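Local coordinates for protein hydroxylase (Rhodococcus sp., PDB 2OR0) that is a putative hydroxylase of the acyl-CoA dehydrogenase family, probably a flavin-dependent oxidoreductase that inserts one atom of molecular oxygen into its substrate, at residues A239-E243 / P244-M248; A307-V310 / S311-T315; R318-D321 / K322-G326; T330-E333 / R334-R338. One frame throughout, in Å; residues are numbered along the deposited sequence.

Contact 1: residues A239-E243 / P244-M248; sequences AGRPE and PLFNM
In the loop that joins helix 234-239 to helix 250-277, R241 and E243 pair beside the rim of the F246 ring. R241 grips the carboxylate of E243 side-on: NE lies 3.0 Å from E243 OE1, and NH2 forms the salt bridge to E243 OE2 at 2.9 Å. Both bonds are nearly straight and lie in the guanidinium plane, but they reach the carboxylate from above its own plane. E243 meets the grip because its chain bends at chi2 (92°). F246 CE2 sits over one face of the guanidinium, and R241 NE comes within 3.5 Å of F246 CD2, with the two planes 59° apart. The carboxylate stands almost upright to the ring, and E243 OE1 reaches the ring edge 3.7 Å from F246 CD2. Beyond the pair the chain enters a short 3-10 segment that includes L245 and F246, which is tied back to the preceding loop by the amide of N247. Its ND2 donates to R241 O at 3.1 Å and to E243 O at 2.8 Å, in each case from above the carbonyl plane. An alanine in place of R241 would probably leave the E243 carboxylate without its mate and free to turn, and remove the packing of the guanidinium against F246 CD2 and CE2. R241 NH1 also donates to A110 O, while the W107 ring meets that of F246.

Contact 2: residues A307-V310 / S311-T315; sequences ASRV and SLIET
I313 leans back along helix 292-324 against R309, one turn earlier. Its CB lies 3.5 Å from R309 O. The next atom, CG1, comes closer to the same oxygen, at 3.1 Å, because chi1 (-57°) sets it anti to the carbonyl carbon of I313 and turns it back down the helix. At the tip, CD1 reaches R309 CG at 4.1 Å, the one place where the two side chains touch. The pair runs side by side, pointing the same way, with the isoleucine on the aliphatic part of the arginine. R309 then bends at chi3 and carries its NE off to a salt bridge with E267, while I313 packs on R79, E83 and M86 of helix 78-91. The backbone bond I313 N to R309 O is somewhat long at 3.3 Å. Round the helix, S311 spends its hydroxyl on the chain itself: OG donates to A307 O at 2.8 Å, and S311 N donates to the same oxygen at 3.1 Å. The two donors come from opposite faces of the carbonyl plane, so A307 O is gripped by two bonds. A serine hydroxyl that bonds to the carbonyl four residues back is a common way for helices to satisfy this side chain, and here it lies in one of the long helices of the bundle that forms the C-terminal domain of acyl-CoA dehydrogenases.

Contact 3: residues R318-D321 / K322-G326; sequences RFYD and KVDAG
K322, D321 and Y320 bury much of the surface in the last turns of helix 292-324, which ends in a Schellman motif at G326. There the chain turns to positive phi, and G326 N bonds back to V323 O at 3.0 Å. K322 runs beside R318, pointing the same way, with an extended chain until chi4 (58°) bends the ammonium over. That bend places NZ 3.6 Å from R318 CG, so the lysine tip rests on the aliphatic part of the arginine and not on its guanidinium. The like charges, R318 NH2 and K322 NZ, stay 5.2 Å apart; a water lies between them, accepting from R318 NH2 and, weakly, from K322 NZ, and probably softens the repulsion. The guanidinium has its own mate elsewhere: R318 NH1 forms a salt bridge with E314, a turn earlier in the helix.

On another side of the turn, Y320 and D324 meet loosely. Y320 CE2 lies 4.0 Å from D324 OD2, the two groups meeting obliquely, with ring and carboxylate planes 62° apart. The tyrosine ring also meets H77, while D324 touches P244 of the loop before helix 250-277. The backbone below is firm, for D324 N donates to Y320 O at 2.8 Å. D321 and D324, two acids of like charge, stay 5.5 Å apart between D321 OD1 and D324 OD2. A single water spans them, donating to D321 OD1 at 2.8 Å and to D324 OD2 at 2.9 Å.

Contact 4: residues T330-E333 / R334-R338; sequences TFEE and RAIGR. With ACT (acetate ion), chain E.
R334 sets CG anti to its own carbonyl carbon (chi1 -83°) and then bends at chi2 and chi3, which swings the guanidinium back past the helix start to F331. F331, with CG opposite its backbone N (chi1 176°), brings CD1 over one face of that guanidinium. Acetate OXT lies at the guanidinium edge, in its plane: R334 NH2 donates to it at 3.0 Å in a nearly straight bond, and F331 CD1 stays 3.7 Å from acetate O. R409 NH2 bonds to the acetate as well, and R334 NE donates to I412 O. At the first turn of helix 331-356, T330 and E333 form a capping box: E333 N donates to T330 OG1 at 3.2 Å, and T330 N to E333 OE1 at 3.0 Å, the latter on the anti side but tilted 31° out of the carboxylate plane. Further along, E332 CG packs 3.9 Å from I336 CD1. An alanine at R334 would probably leave I412 O without this donor and the acetate dependent on R409. Two arginines round one small anion would be expected to favour a small carboxylate, although this acetate probably comes from the crystallisation liquor.

Contacts 2 and 3 lie on the same helix, 292-324, with centres 17 Å apart, and contact 4 opens the following helix, 331-356. Contact 3 touches two of the others. It meets the loop of contact 1, where SE of M248, a selenomethionine, lies 3.5 Å from Y320 N and P244 O 3.5 Å from V323 CG1. It also touches contact 4, where F319 CZ comes 3.3 Å from E333 O. Contacts 2 and 4 meet more lightly, through T315 CG2 and G337 CA at 3.8 Å. Contacts 1 and 4 do not touch, their nearest atoms being about 7 Å apart. The acetate belongs to contact 4 alone among the four.

Contact 1: residues A239-E243 / P244-M248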
# COMPACT_ATOMS: atom_id res chain seq x y z
N ALA A 239 -17.54 -16.39 2.49
CA ALA A 239 -17.67 -15.75 3.79
C ALA A 239 -19.02 -15.06 3.93
O ALA A 239 -19.51 -14.88 5.06
CB ALA A 239 -16.52 -14.75 4.04
N GLY A 240 -19.60 -14.65 2.79
CA GLY A 240 -20.92 -14.00 2.71
C GLY A 240 -21.18 -12.88 3.71
O GLY A 240 -22.21 -12.88 4.38
N ARG A 241 -20.25 -11.94 3.82
CA ARG A 241 -20.44 -10.77 4.70
C ARG A 241 -21.42 -9.78 4.07
O ARG A 241 -21.49 -9.68 2.84
CB ARG A 241 -19.10 -10.07 5.01
CG ARG A 241 -18.08 -10.93 5.76
CD ARG A 241 -16.97 -10.07 6.33
NE ARG A 241 -17.47 -9.11 7.31
CZ ARG A 241 -17.07 -9.03 8.57
NH1 ARG A 241 -16.11 -9.82 9.03
NH2 ARG A 241 -17.61 -8.12 9.37
N PRO A 242 -22.22 -9.07 4.90
CA PRO A 242 -23.17 -8.09 4.35
C PRO A 242 -22.56 -6.72 3.96
O PRO A 242 -23.15 -6.01 3.16
CB PRO A 242 -24.17 -7.89 5.50
CG PRO A 242 -23.33 -8.07 6.74
CD PRO A 242 -22.32 -9.16 6.37
N GLU A 243 -21.40 -6.37 4.51
CA GLU A 243 -20.85 -5.03 4.30
C GLU A 243 -20.28 -4.87 2.87
O GLU A 243 -19.44 -5.68 2.45
CB GLU A 243 -19.79 -4.72 5.36
CG GLU A 243 -20.24 -4.91 6.80
CD GLU A 243 -19.93 -6.30 7.37
OE1 GLU A 243 -19.79 -7.29 6.61
OE2 GLU A 243 -19.86 -6.41 8.60
N PRO A 244 -20.72 -3.82 2.13
CA PRO A 244 -20.18 -3.65 0.78
C PRO A 244 -18.65 -3.49 0.76
O PRO A 244 -18.02 -3.98 -0.15
CB PRO A 244 -20.89 -2.40 0.26
CG PRO A 244 -22.19 -2.34 1.08
CD PRO A 244 -21.72 -2.78 2.45
N LEU A 245 -18.08 -2.85 1.79
CA LEU A 245 -16.64 -2.70 1.86
C LEU A 245 -15.94 -4.05 1.65
O LEU A 245 -15.05 -4.18 0.80
CB LEU A 245 -16.20 -2.07 3.18
CG LEU A 245 -14.67 -2.12 3.40
CD1 LEU A 245 -13.89 -1.23 2.37
CD2 LEU A 245 -14.37 -1.73 4.81
N PHE A 246 -16.40 -5.07 2.39
CA PHE A 246 -15.73 -6.37 2.38
C PHE A 246 -16.03 -7.19 1.17
O PHE A 246 -15.49 -8.28 1.01
CB PHE A 246 -16.00 -7.13 3.68
CG PHE A 246 -15.50 -6.42 4.87
CD1 PHE A 246 -14.17 -6.00 4.92
CD2 PHE A 246 -16.33 -6.14 5.94
CE1 PHE A 246 -13.69 -5.32 6.02
CE2 PHE A 246 -15.85 -5.47 7.05
CZ PHE A 246 -14.51 -5.05 7.08
N ASN A 247 -16.88 -6.67 0.29
CA ASN A 247 -17.11 -7.35 -0.96
C ASN A 247 -16.46 -6.68 -2.16
O ASN A 247 -16.74 -7.04 -3.30
CB ASN A 247 -18.60 -7.60 -1.19
CG ASN A 247 -19.17 -8.58 -0.18
OD1 ASN A 247 -19.18 -9.78 -0.43
ND2 ASN A 247 -19.63 -8.06 0.96
N MSE A 248 -15.60 -5.71 -1.89
CA MSE A 248 -14.83 -5.02 -2.96
C MSE A 248 -13.82 -5.97 -3.65
O MSE A 248 -13.37 -6.93 -3.04
CB MSE A 248 -14.10 -3.81 -2.37
CG MSE A 248 -15.02 -2.66 -1.95
SE MSE A 248 -15.63 -1.64 -3.48
CE MSE A 248 -13.89 -0.79 -3.99

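Contact 2: residues A307-V310 / S311-T315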
# COMPACT_ATOMS: atom_id res chain seq x y z
N ALA A 307 -4.62 14.72 -11.17
CA ALA A 307 -5.26 13.75 -12.05
C ALA A 307 -5.12 12.31 -11.52
O ALA A 307 -6.05 11.49 -11.69
CB ALA A 307 -4.78 13.84 -13.47
N SER A 308 -4.00 12.02 -10.86
CA SER A 308 -3.76 10.67 -10.31
C SER A 308 -4.63 10.41 -9.09
O SER A 308 -5.26 9.34 -8.99
CB SER A 308 -2.29 10.47 -9.94
OG SER A 308 -1.48 10.50 -11.11
N ARG A 309 -4.64 11.37 -8.16
CA ARG A 309 -5.46 11.30 -6.95
C ARG A 309 -6.94 11.03 -7.32
O ARG A 309 -7.53 10.06 -6.82
CB ARG A 309 -5.34 12.58 -6.12
CG ARG A 309 -6.44 12.73 -5.03
CD ARG A 309 -6.37 14.12 -4.35
NE ARG A 309 -5.38 14.16 -3.25
CZ ARG A 309 -5.67 13.97 -1.97
NH1 ARG A 309 -6.94 13.75 -1.61
NH2 ARG A 309 -4.71 14.01 -1.06
N VAL A 310 -7.50 11.83 -8.21
CA VAL A 310 -8.93 11.74 -8.54
C VAL A 310 -9.26 10.47 -9.28
O VAL A 310 -10.27 9.84 -8.99
CB VAL A 310 -9.51 13.01 -9.29
CG1 VAL A 310 -9.16 14.31 -8.53
CG2 VAL A 310 -8.99 13.08 -10.69
N SER A 311 -8.38 10.10 -10.22
CA SER A 311 -8.56 8.88 -11.00
C SER A 311 -8.60 7.61 -10.17
O SER A 311 -9.45 6.76 -10.38
CB SER A 311 -7.44 8.74 -12.02
OG SER A 311 -7.66 9.69 -13.02
N LEU A 312 -7.63 7.48 -9.28
CA LEU A 312 -7.52 6.30 -8.41
C LEU A 312 -8.78 6.14 -7.55
O LEU A 312 -9.35 5.04 -7.40
CB LEU A 312 -6.29 6.43 -7.49
CG LEU A 312 -6.05 5.24 -6.53
CD1 LEU A 312 -5.64 3.94 -7.21
CD2 LEU A 312 -5.04 5.60 -5.44
N ILE A 313 -9.18 7.25 -6.95
CA ILE A 313 -10.31 7.27 -6.04
C ILE A 313 -11.65 7.05 -6.77
O ILE A 313 -12.54 6.39 -6.24
CB ILE A 313 -10.28 8.55 -5.18
CG1 ILE A 313 -8.96 8.64 -4.41
CG2 ILE A 313 -11.44 8.58 -4.14
CD1 ILE A 313 -8.91 9.84 -3.41
N GLU A 314 -11.77 7.57 -8.00
CA GLU A 314 -13.00 7.40 -8.80
C GLU A 314 -13.33 5.92 -9.05
O GLU A 314 -14.50 5.50 -8.94
CB GLU A 314 -12.92 8.21 -10.10
CG GLU A 314 -14.23 8.29 -10.93
CD GLU A 314 -14.53 7.04 -11.77
OE1 GLU A 314 -13.61 6.36 -12.31
OE2 GLU A 314 -15.74 6.73 -11.91
N THR A 315 -12.31 5.11 -9.39
CA THR A 315 -12.51 3.68 -9.54
C THR A 315 -13.19 3.04 -8.30
O THR A 315 -14.15 2.28 -8.45
CB THR A 315 -11.20 2.93 -9.80
OG1 THR A 315 -10.57 3.47 -10.98
CG2 THR A 315 -11.48 1.43 -9.99

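Contact 3: residues R318-D321 / K322-G326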
# COMPACT_ATOMS: atom_id res chain seq x y z
N ARG A 318 -16.94 4.09 -7.64
CA ARG A 318 -17.81 3.44 -8.60
C ARG A 318 -17.97 1.96 -8.31
O ARG A 318 -19.09 1.44 -8.39
CB ARG A 318 -17.29 3.65 -10.01
CG ARG A 318 -18.08 2.97 -11.11
CD ARG A 318 -17.75 3.62 -12.50
NE ARG A 318 -16.33 4.01 -12.53
CZ ARG A 318 -15.33 3.17 -12.84
NH1 ARG A 318 -14.07 3.60 -12.82
NH2 ARG A 318 -15.58 1.91 -13.18
N PHE A 319 -16.86 1.30 -7.97
CA PHE A 319 -16.91 -0.11 -7.57
C PHE A 319 -17.77 -0.24 -6.31
O PHE A 319 -18.61 -1.14 -6.22
CB PHE A 319 -15.49 -0.65 -7.31
CG PHE A 319 -14.71 -1.03 -8.57
CD1 PHE A 319 -15.14 -0.65 -9.85
CD2 PHE A 319 -13.50 -1.75 -8.46
CE1 PHE A 319 -14.40 -1.00 -11.00
CE2 PHE A 319 -12.76 -2.10 -9.60
CZ PHE A 319 -13.21 -1.73 -10.87
N TYR A 320 -17.56 0.64 -5.35
CA TYR A 320 -18.35 0.59 -4.12
C TYR A 320 -19.85 0.74 -4.44
O TYR A 320 -20.65 0.01 -3.87
CB TYR A 320 -17.92 1.66 -3.13
CG TYR A 320 -18.61 1.53 -1.77
CD1 TYR A 320 -18.03 0.79 -0.74
CD2 TYR A 320 -19.85 2.16 -1.53
CE1 TYR A 320 -18.66 0.66 0.49
CE2 TYR A 320 -20.48 2.06 -0.27
CZ TYR A 320 -19.88 1.30 0.72
OH TYR A 320 -20.48 1.17 1.95
N ASP A 321 -20.20 1.67 -5.34
CA ASP A 321 -21.60 1.88 -5.75
C ASP A 321 -22.23 0.64 -6.35
O ASP A 321 -23.35 0.29 -5.96
CB ASP A 321 -21.73 3.06 -6.73
CG ASP A 321 -21.69 4.40 -6.02
OD1 ASP A 321 -21.93 4.42 -4.79
OD2 ASP A 321 -21.41 5.43 -6.68
N LYS A 322 -21.53 -0.00 -7.28
CA LYS A 322 -21.98 -1.29 -7.81
C LYS A 322 -22.15 -2.37 -6.74
O LYS A 322 -23.16 -3.07 -6.72
CB LYS A 322 -21.06 -1.77 -8.94
CG LYS A 322 -21.21 -0.94 -10.18
CD LYS A 322 -20.24 -1.31 -11.28
CE LYS A 322 -20.63 -0.59 -12.59
NZ LYS A 322 -20.66 0.91 -12.43
N VAL A 323 -21.17 -2.51 -5.84
CA VAL A 323 -21.28 -3.48 -4.74
C VAL A 323 -22.46 -3.16 -3.78
O VAL A 323 -23.21 -4.06 -3.42
CB VAL A 323 -19.95 -3.66 -3.96
CG1 VAL A 323 -20.13 -4.64 -2.85
CG2 VAL A 323 -18.82 -4.14 -4.89
N ASP A 324 -22.61 -1.90 -3.40
CA ASP A 324 -23.74 -1.45 -2.57
C ASP A 324 -25.08 -1.77 -3.24
O ASP A 324 -26.02 -2.12 -2.56
CB ASP A 324 -23.64 0.04 -2.27
CG ASP A 324 -24.39 0.45 -1.00
OD1 ASP A 324 -24.97 -0.41 -0.30
OD2 ASP A 324 -24.41 1.65 -0.69
N ALA A 325 -25.14 -1.65 -4.57
CA ALA A 325 -26.33 -1.93 -5.38
C ALA A 325 -26.53 -3.42 -5.72
O ALA A 325 -27.49 -3.78 -6.43
CB ALA A 325 -26.28 -1.12 -6.67
N GLY A 326 -25.63 -4.27 -5.25
CA GLY A 326 -25.67 -5.68 -5.58
C GLY A 326 -25.42 -6.00 -7.05
O GLY A 326 -25.84 -7.05 -7.55
O HOH W 1 -18.14 0.75 -14.35
O HOH W 2 -23.49 3.62 -2.64

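Contact 4: residues T330-E333 / R334-R338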
# COMPACT_ATOMS: atom_id res chain seq x y z
N THR A 330 -17.40 -6.66 -13.31
CA THR A 330 -16.87 -7.56 -14.34
C THR A 330 -15.33 -7.58 -14.40
O THR A 330 -14.67 -6.68 -13.89
CB THR A 330 -17.41 -7.23 -15.73
OG1 THR A 330 -16.82 -6.02 -16.22
CG2 THR A 330 -18.94 -7.13 -15.71
N PHE A 331 -14.79 -8.62 -15.05
CA PHE A 331 -13.35 -8.78 -15.27
C PHE A 331 -12.81 -7.55 -16.00
O PHE A 331 -11.84 -6.98 -15.53
CB PHE A 331 -13.03 -10.08 -16.04
CG PHE A 331 -11.57 -10.25 -16.37
CD1 PHE A 331 -10.71 -10.86 -15.49
CD2 PHE A 331 -11.05 -9.78 -17.58
CE1 PHE A 331 -9.33 -11.02 -15.80
CE2 PHE A 331 -9.67 -9.93 -17.88
CZ PHE A 331 -8.83 -10.55 -16.99
N GLU A 332 -13.46 -7.13 -17.09
CA GLU A 332 -13.10 -5.91 -17.85
C GLU A 332 -13.05 -4.66 -16.97
O GLU A 332 -12.11 -3.88 -17.04
CB GLU A 332 -14.03 -5.67 -19.06
CG GLU A 332 -13.62 -4.41 -19.93
CD GLU A 332 -14.52 -4.16 -21.16
OE1 GLU A 332 -15.21 -5.11 -21.64
OE2 GLU A 332 -14.55 -3.02 -21.67
N GLU A 333 -14.06 -4.49 -16.12
CA GLU A 333 -14.08 -3.41 -15.16
C GLU A 333 -12.90 -3.48 -14.21
O GLU A 333 -12.27 -2.46 -13.92
CB GLU A 333 -15.41 -3.39 -14.38
CG GLU A 333 -16.59 -2.87 -15.22
CD GLU A 333 -17.94 -2.94 -14.47
OE1 GLU A 333 -18.11 -3.77 -13.54
OE2 GLU A 333 -18.84 -2.15 -14.82
N ARG A 334 -12.61 -4.68 -13.71
CA ARG A 334 -11.47 -4.85 -12.83
C ARG A 334 -10.13 -4.53 -13.52
O ARG A 334 -9.25 -3.94 -12.91
CB ARG A 334 -11.48 -6.24 -12.22
CG ARG A 334 -12.39 -6.37 -10.97
CD ARG A 334 -13.06 -7.76 -10.91
NE ARG A 334 -12.09 -8.86 -10.89
CZ ARG A 334 -12.30 -10.07 -11.39
NH1 ARG A 334 -13.47 -10.36 -11.97
NH2 ARG A 334 -11.35 -11.01 -11.32
N ALA A 335 -10.02 -4.93 -14.77
CA ALA A 335 -8.80 -4.79 -15.58
C ALA A 335 -8.54 -3.31 -15.85
O ALA A 335 -7.39 -2.83 -15.75
CB ALA A 335 -8.96 -5.55 -16.91
N ILE A 336 -9.62 -2.60 -16.19
CA ILE A 336 -9.57 -1.16 -16.45
C ILE A 336 -9.25 -0.43 -15.18
O ILE A 336 -8.45 0.49 -15.20
CB ILE A 336 -10.87 -0.63 -17.12
CG1 ILE A 336 -10.95 -1.19 -18.55
CG2 ILE A 336 -10.87 0.95 -17.16
CD1 ILE A 336 -12.24 -0.84 -19.33
N GLY A 337 -9.84 -0.84 -14.05
CA GLY A 337 -9.47 -0.25 -12.79
C GLY A 337 -7.99 -0.42 -12.40
O GLY A 337 -7.38 0.47 -11.76
N ARG A 338 -7.42 -1.59 -12.71
CA ARG A 338 -5.99 -1.83 -12.44
C ARG A 338 -5.17 -0.92 -13.34
O ARG A 338 -4.21 -0.34 -12.89
CB ARG A 338 -5.61 -3.31 -12.64
CG ARG A 338 -5.86 -4.14 -11.39
CD ARG A 338 -4.65 -4.07 -10.44
NE ARG A 338 -3.54 -4.83 -11.01
CZ ARG A 338 -2.25 -4.52 -10.90
NH1 ARG A 338 -1.86 -3.41 -10.26
NH2 ARG A 338 -1.34 -5.32 -11.46
C ACT E . -11.64 -14.03 -13.34
O ACT E . -12.37 -13.96 -14.35
OXT ACT E . -12.20 -13.69 -12.27
CH3 ACT E . -10.21 -14.47 -13.38